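Long-range contact in putative peptidase (Chlamydophila abortus, PDB 3CE2), which is a putative zinc metallopeptidase of the M3B family, thought to act as an oligopeptidase that degrades small bioactive peptides: residues Y281-N291 against L469-Y480. Numbering follows the deposited sequence.
Sequences YTNLIDIVKKN and LFRQVLFASFEY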
loop_
_atom_site.group_PDB
_atom_site.type_symbol
_atom_site.label_atom_id
_atom_site.label_comp_id
_atom_site.label_asym_id
_atom_site.label_seq_id
_atom_site.Cartn_x
_atom_site.Cartn_y
_atom_site.Cartn_z
ATOM N N TYR A 281 11.052 2.139 -13.684
ATOM C CA TYR A 281 11.399 2.845 -12.467
ATOM C C TYR A 281 12.153 4.102 -12.888
ATOM O O TYR A 281 11.786 5.240 -12.570
ATOM C CB TYR A 281 12.243 1.930 -11.584
ATOM C CG TYR A 281 12.573 2.454 -10.209
ATOM C CD1 TYR A 281 11.971 1.919 -9.080
ATOM C CD2 TYR A 281 13.529 3.462 -10.038
ATOM C CE1 TYR A 281 12.300 2.380 -7.808
ATOM C CE2 TYR A 281 13.865 3.938 -8.779
ATOM C CZ TYR A 281 13.255 3.394 -7.655
ATOM O OH TYR A 281 13.598 3.870 -6.388
ATOM N N THR A 282 13.174 3.872 -13.686
ATOM C CA THR A 282 14.014 4.924 -14.174
ATOM C C THR A 282 13.298 6.048 -14.942
ATOM O O THR A 282 13.590 7.211 -14.726
ATOM C CB THR A 282 15.139 4.260 -14.906
ATOM O OG1 THR A 282 16.205 4.142 -13.964
ATOM C CG2 THR A 282 15.580 5.019 -16.149
ATOM N N ASN A 283 12.326 5.727 -15.786
ATOM C CA ASN A 283 11.663 6.776 -16.549
ATOM C C ASN A 283 10.644 7.503 -15.719
ATOM O O ASN A 283 10.334 8.674 -15.963
ATOM C CB ASN A 283 11.018 6.223 -17.823
ATOM C CG ASN A 283 12.046 5.718 -18.812
ATOM O OD1 ASN A 283 13.159 6.261 -18.903
ATOM N ND2 ASN A 283 11.700 4.655 -19.534
ATOM N N LEU A 284 10.111 6.809 -14.727
ATOM C CA LEU A 284 9.189 7.450 -13.825
ATOM C C LEU A 284 9.925 8.620 -13.190
ATOM O O LEU A 284 9.436 9.752 -13.188
ATOM C CB LEU A 284 8.717 6.464 -12.773
ATOM C CG LEU A 284 7.902 7.127 -11.669
ATOM C CD1 LEU A 284 6.496 7.469 -12.170
ATOM C CD2 LEU A 284 7.893 6.210 -10.428
ATOM N N ILE A 285 11.125 8.361 -12.688
ATOM C CA ILE A 285 11.910 9.428 -12.068
ATOM C C ILE A 285 12.195 10.587 -13.041
ATOM O O ILE A 285 12.039 11.769 -12.685
ATOM C CB ILE A 285 13.246 8.896 -11.513
ATOM C CG1 ILE A 285 12.998 7.972 -10.320
ATOM C CG2 ILE A 285 14.136 10.055 -11.102
ATOM C CD1 ILE A 285 14.174 7.071 -10.002
ATOM N N ASP A 286 12.605 10.250 -14.268
ATOM C CA ASP A 286 12.966 11.269 -15.240
ATOM C C ASP A 286 11.739 12.096 -15.601
ATOM O O ASP A 286 11.764 13.335 -15.528
ATOM C CB ASP A 286 13.652 10.664 -16.469
ATOM C CG ASP A 286 14.917 9.823 -16.097
ATOM O OD1 ASP A 286 15.491 10.029 -15.002
ATOM O OD2 ASP A 286 15.347 8.941 -16.892
ATOM N N ILE A 287 10.644 11.435 -15.950
ATOM C CA ILE A 287 9.463 12.187 -16.374
ATOM C C ILE A 287 8.944 13.071 -15.248
ATOM O O ILE A 287 8.567 14.217 -15.472
ATOM C CB ILE A 287 8.337 11.287 -16.942
ATOM C CG1 ILE A 287 8.408 11.243 -18.468
ATOM C CG2 ILE A 287 7.015 11.892 -16.657
ATOM C CD1 ILE A 287 9.583 10.419 -19.038
ATOM N N VAL A 288 8.949 12.542 -14.030
ATOM C CA VAL A 288 8.447 13.295 -12.905
ATOM C C VAL A 288 9.302 14.535 -12.651
ATOM O O VAL A 288 8.765 15.627 -12.495
ATOM C CB VAL A 288 8.317 12.428 -11.646
ATOM C CG1 VAL A 288 8.083 13.306 -10.446
ATOM C CG2 VAL A 288 7.141 11.484 -11.798
ATOM N N LYS A 289 10.624 14.381 -12.636
ATOM C CA LYS A 289 11.506 15.546 -12.512
ATOM C C LYS A 289 11.242 16.590 -13.592
ATOM O O LYS A 289 11.204 17.778 -13.300
ATOM C CB LYS A 289 12.971 15.137 -12.582
ATOM C CG LYS A 289 13.466 14.429 -11.350
ATOM C CD LYS A 289 14.945 14.070 -11.479
ATOM C CE LYS A 289 15.402 13.263 -10.273
ATOM N NZ LYS A 289 16.877 13.046 -10.297
ATOM N N LYS A 290 11.066 16.159 -14.842
ATOM C CA LYS A 290 10.761 17.115 -15.897
ATOM C C LYS A 290 9.403 17.778 -15.716
ATOM O O LYS A 290 9.105 18.721 -16.440
ATOM C CB LYS A 290 10.825 16.489 -17.279
ATOM C CG LYS A 290 12.218 16.124 -17.778
ATOM C CD LYS A 290 12.074 15.527 -19.155
ATOM C CE LYS A 290 12.979 14.327 -19.336
ATOM N NZ LYS A 290 12.285 13.219 -20.066
ATOM N N ASN A 291 8.575 17.303 -14.777
ATOM C CA ASN A 291 7.313 17.991 -14.501
ATOM C C ASN A 291 7.290 18.698 -13.174
ATOM O O ASN A 291 6.213 19.126 -12.701
ATOM C CB ASN A 291 6.119 17.074 -14.615
ATOM C CG ASN A 291 5.957 16.515 -16.011
ATOM O OD1 ASN A 291 5.091 16.941 -16.766
ATOM N ND2 ASN A 291 6.805 15.561 -16.361
ATOM N N LEU A 469 2.459 11.234 -5.028
ATOM C CA LEU A 469 3.154 11.045 -6.298
ATOM C C LEU A 469 4.549 11.672 -6.304
ATOM O O LEU A 469 5.553 10.962 -6.355
ATOM C CB LEU A 469 2.302 11.537 -7.458
ATOM C CG LEU A 469 2.980 11.795 -8.806
ATOM C CD1 LEU A 469 4.020 10.763 -9.116
ATOM C CD2 LEU A 469 1.952 11.826 -9.918
ATOM N N PHE A 470 4.620 12.995 -6.236
ATOM C CA PHE A 470 5.911 13.696 -6.338
ATOM C C PHE A 470 6.874 13.401 -5.198
ATOM O O PHE A 470 8.036 13.027 -5.429
ATOM C CB PHE A 470 5.707 15.210 -6.513
ATOM C CG PHE A 470 5.214 15.573 -7.875
ATOM C CD1 PHE A 470 6.107 15.891 -8.888
ATOM C CD2 PHE A 470 3.867 15.518 -8.173
ATOM C CE1 PHE A 470 5.667 16.183 -10.172
ATOM C CE2 PHE A 470 3.420 15.819 -9.451
ATOM C CZ PHE A 470 4.324 16.145 -10.451
ATOM N N ARG A 471 6.389 13.565 -3.972
ATOM C CA ARG A 471 7.229 13.333 -2.819
ATOM C C ARG A 471 7.745 11.907 -2.801
ATOM O O ARG A 471 8.892 11.688 -2.452
ATOM C CB ARG A 471 6.536 13.688 -1.505
ATOM C CG ARG A 471 7.501 13.587 -0.342
ATOM C CD ARG A 471 7.350 14.700 0.671
ATOM N NE ARG A 471 6.500 14.359 1.823
ATOM C CZ ARG A 471 6.950 13.918 3.002
ATOM N NH1 ARG A 471 6.088 13.661 3.988
ATOM N NH2 ARG A 471 8.254 13.731 3.196
ATOM N N GLN A 472 6.927 10.935 -3.196
ATOM C CA GLN A 472 7.409 9.537 -3.234
ATOM C C GLN A 472 8.461 9.313 -4.310
ATOM O O GLN A 472 9.378 8.508 -4.145
ATOM C CB GLN A 472 6.257 8.569 -3.426
ATOM C CG GLN A 472 5.135 8.804 -2.421
ATOM C CD GLN A 472 5.632 8.696 -0.991
ATOM O OE1 GLN A 472 6.329 7.755 -0.644
ATOM N NE2 GLN A 472 5.276 9.657 -0.160
ATOM N N VAL A 473 8.348 10.038 -5.414
ATOM C CA VAL A 473 9.286 9.839 -6.504
ATOM C C VAL A 473 10.629 10.480 -6.114
ATOM O O VAL A 473 11.721 9.968 -6.417
ATOM C CB VAL A 473 8.715 10.409 -7.809
ATOM C CG1 VAL A 473 9.776 10.440 -8.888
ATOM C CG2 VAL A 473 7.512 9.589 -8.256
ATOM N N LEU A 474 10.555 11.586 -5.390
ATOM C CA LEU A 474 11.773 12.098 -4.789
ATOM C C LEU A 474 12.444 10.990 -3.982
ATOM O O LEU A 474 13.605 10.661 -4.266
ATOM C CB LEU A 474 11.486 13.322 -3.929
ATOM C CG LEU A 474 12.656 14.227 -3.542
ATOM C CD1 LEU A 474 12.090 15.435 -2.885
ATOM C CD2 LEU A 474 13.585 13.540 -2.597
ATOM N N PHE A 475 11.723 10.388 -3.017
ATOM C CA PHE A 475 12.294 9.302 -2.204
ATOM C C PHE A 475 12.898 8.269 -3.161
ATOM O O PHE A 475 14.038 7.793 -2.958
ATOM C CB PHE A 475 11.300 8.617 -1.229
ATOM C CG PHE A 475 10.662 9.544 -0.146
ATOM C CD1 PHE A 475 11.232 10.767 0.236
ATOM C CD2 PHE A 475 9.501 9.130 0.551
ATOM C CE1 PHE A 475 10.645 11.569 1.258
ATOM C CE2 PHE A 475 8.925 9.919 1.558
ATOM C CZ PHE A 475 9.507 11.147 1.908
ATOM N N ALA A 476 12.162 7.944 -4.222
ATOM C CA ALA A 476 12.622 6.910 -5.176
ATOM C C ALA A 476 13.950 7.216 -5.840
ATOM O O ALA A 476 14.797 6.327 -5.929
ATOM C CB ALA A 476 11.584 6.614 -6.212
ATOM N N SER A 477 14.170 8.445 -6.299
ATOM C CA SER A 477 15.480 8.721 -6.902
ATOM C C SER A 477 16.565 8.706 -5.851
ATOM O O SER A 477 17.690 8.215 -6.098
ATOM C CB SER A 477 15.526 10.035 -7.675
ATOM O OG SER A 477 14.609 10.926 -7.123
ATOM N N PHE A 478 16.230 9.242 -4.679
ATOM C CA PHE A 478 17.177 9.219 -3.585
ATOM C C PHE A 478 17.622 7.788 -3.339
ATOM O O PHE A 478 18.822 7.480 -3.330
ATOM C CB PHE A 478 16.582 9.802 -2.315
ATOM C CG PHE A 478 17.549 9.813 -1.188
ATOM C CD1 PHE A 478 18.776 10.433 -1.334
ATOM C CD2 PHE A 478 17.268 9.151 0.004
ATOM C CE1 PHE A 478 19.692 10.424 -0.298
ATOM C CE2 PHE A 478 18.191 9.138 1.049
ATOM C CZ PHE A 478 19.400 9.777 0.895
ATOM N N GLU A 479 16.645 6.902 -3.173
ATOM C CA GLU A 479 16.929 5.512 -2.880
ATOM C C GLU A 479 17.708 4.887 -4.044
ATOM O O GLU A 479 18.545 3.988 -3.879
ATOM C CB GLU A 479 15.617 4.775 -2.584
ATOM C CG GLU A 479 15.766 3.304 -2.344
ATOM C CD GLU A 479 14.462 2.621 -1.882
ATOM O OE1 GLU A 479 13.348 3.138 -2.164
ATOM O OE2 GLU A 479 14.561 1.542 -1.233
ATOM N N TYR A 480 17.451 5.383 -5.237
ATOM C CA TYR A 480 18.153 4.879 -6.379
ATOM C C TYR A 480 19.611 5.328 -6.364
ATOM O O TYR A 480 20.516 4.507 -6.532
ATOM C CB TYR A 480 17.464 5.372 -7.629
ATOM C CG TYR A 480 18.143 4.934 -8.883
ATOM C CD1 TYR A 480 17.878 3.681 -9.440
ATOM C CD2 TYR A 480 19.052 5.771 -9.523
ATOM C CE1 TYR A 480 18.502 3.271 -10.600
ATOM C CE2 TYR A 480 19.683 5.375 -10.676
ATOM C CZ TYR A 480 19.399 4.131 -11.215
ATOM O OH TYR A 480 20.031 3.753 -12.368
#
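I285 is the knob of this helix crossing: its side chain drops into a hollow walled by V473, A476, S477 and Y480. Both branches of I285 bear on S477: CD1 reaches down to the helix surface, 3.7 Å from CA of S477, while CG2 rests against CB of the same serine. One turn on, V288 and V473 meet end-on, with their CG1 methyls 3.7 Å apart; the CG2 methyl of V473 also touches L284, 4.0 Å from its CD2. The same CG1 methyl of V288 is also met by F470, whose CD1 lies 3.6 Å away. L469 CD1 approaches the second methyl of V288 more loosely.

At the opposite end, Y281 extends its ring across to the partner helix. A chi1 of -174° swings CG away from the backbone N and sends the phenol past Y480, its CE2 4.0 Å from Y480 CB, and the OH donates to the backbone O of A476 at 2.8 Å. The hydroxyl comes in well off the C=O direction, at 111°; the same oxygen accepts the helical N-H of Y480, which arrives from the opposite face of the carbonyl plane. F533 and Y536 also pack against the Y281 ring.

Helix 536-553 packs on the same seam, I543 against L284 and A539 against V473; most of the touching residues are buried. The axes of segments 281-289 and 469-480 cross at -125°, 9.7 Å apart at their closest, a helix-helix crossing with I285 as a knob in a four-residue hole, joining helices 278-289 and 451-487 in the largely helical M3-family fold.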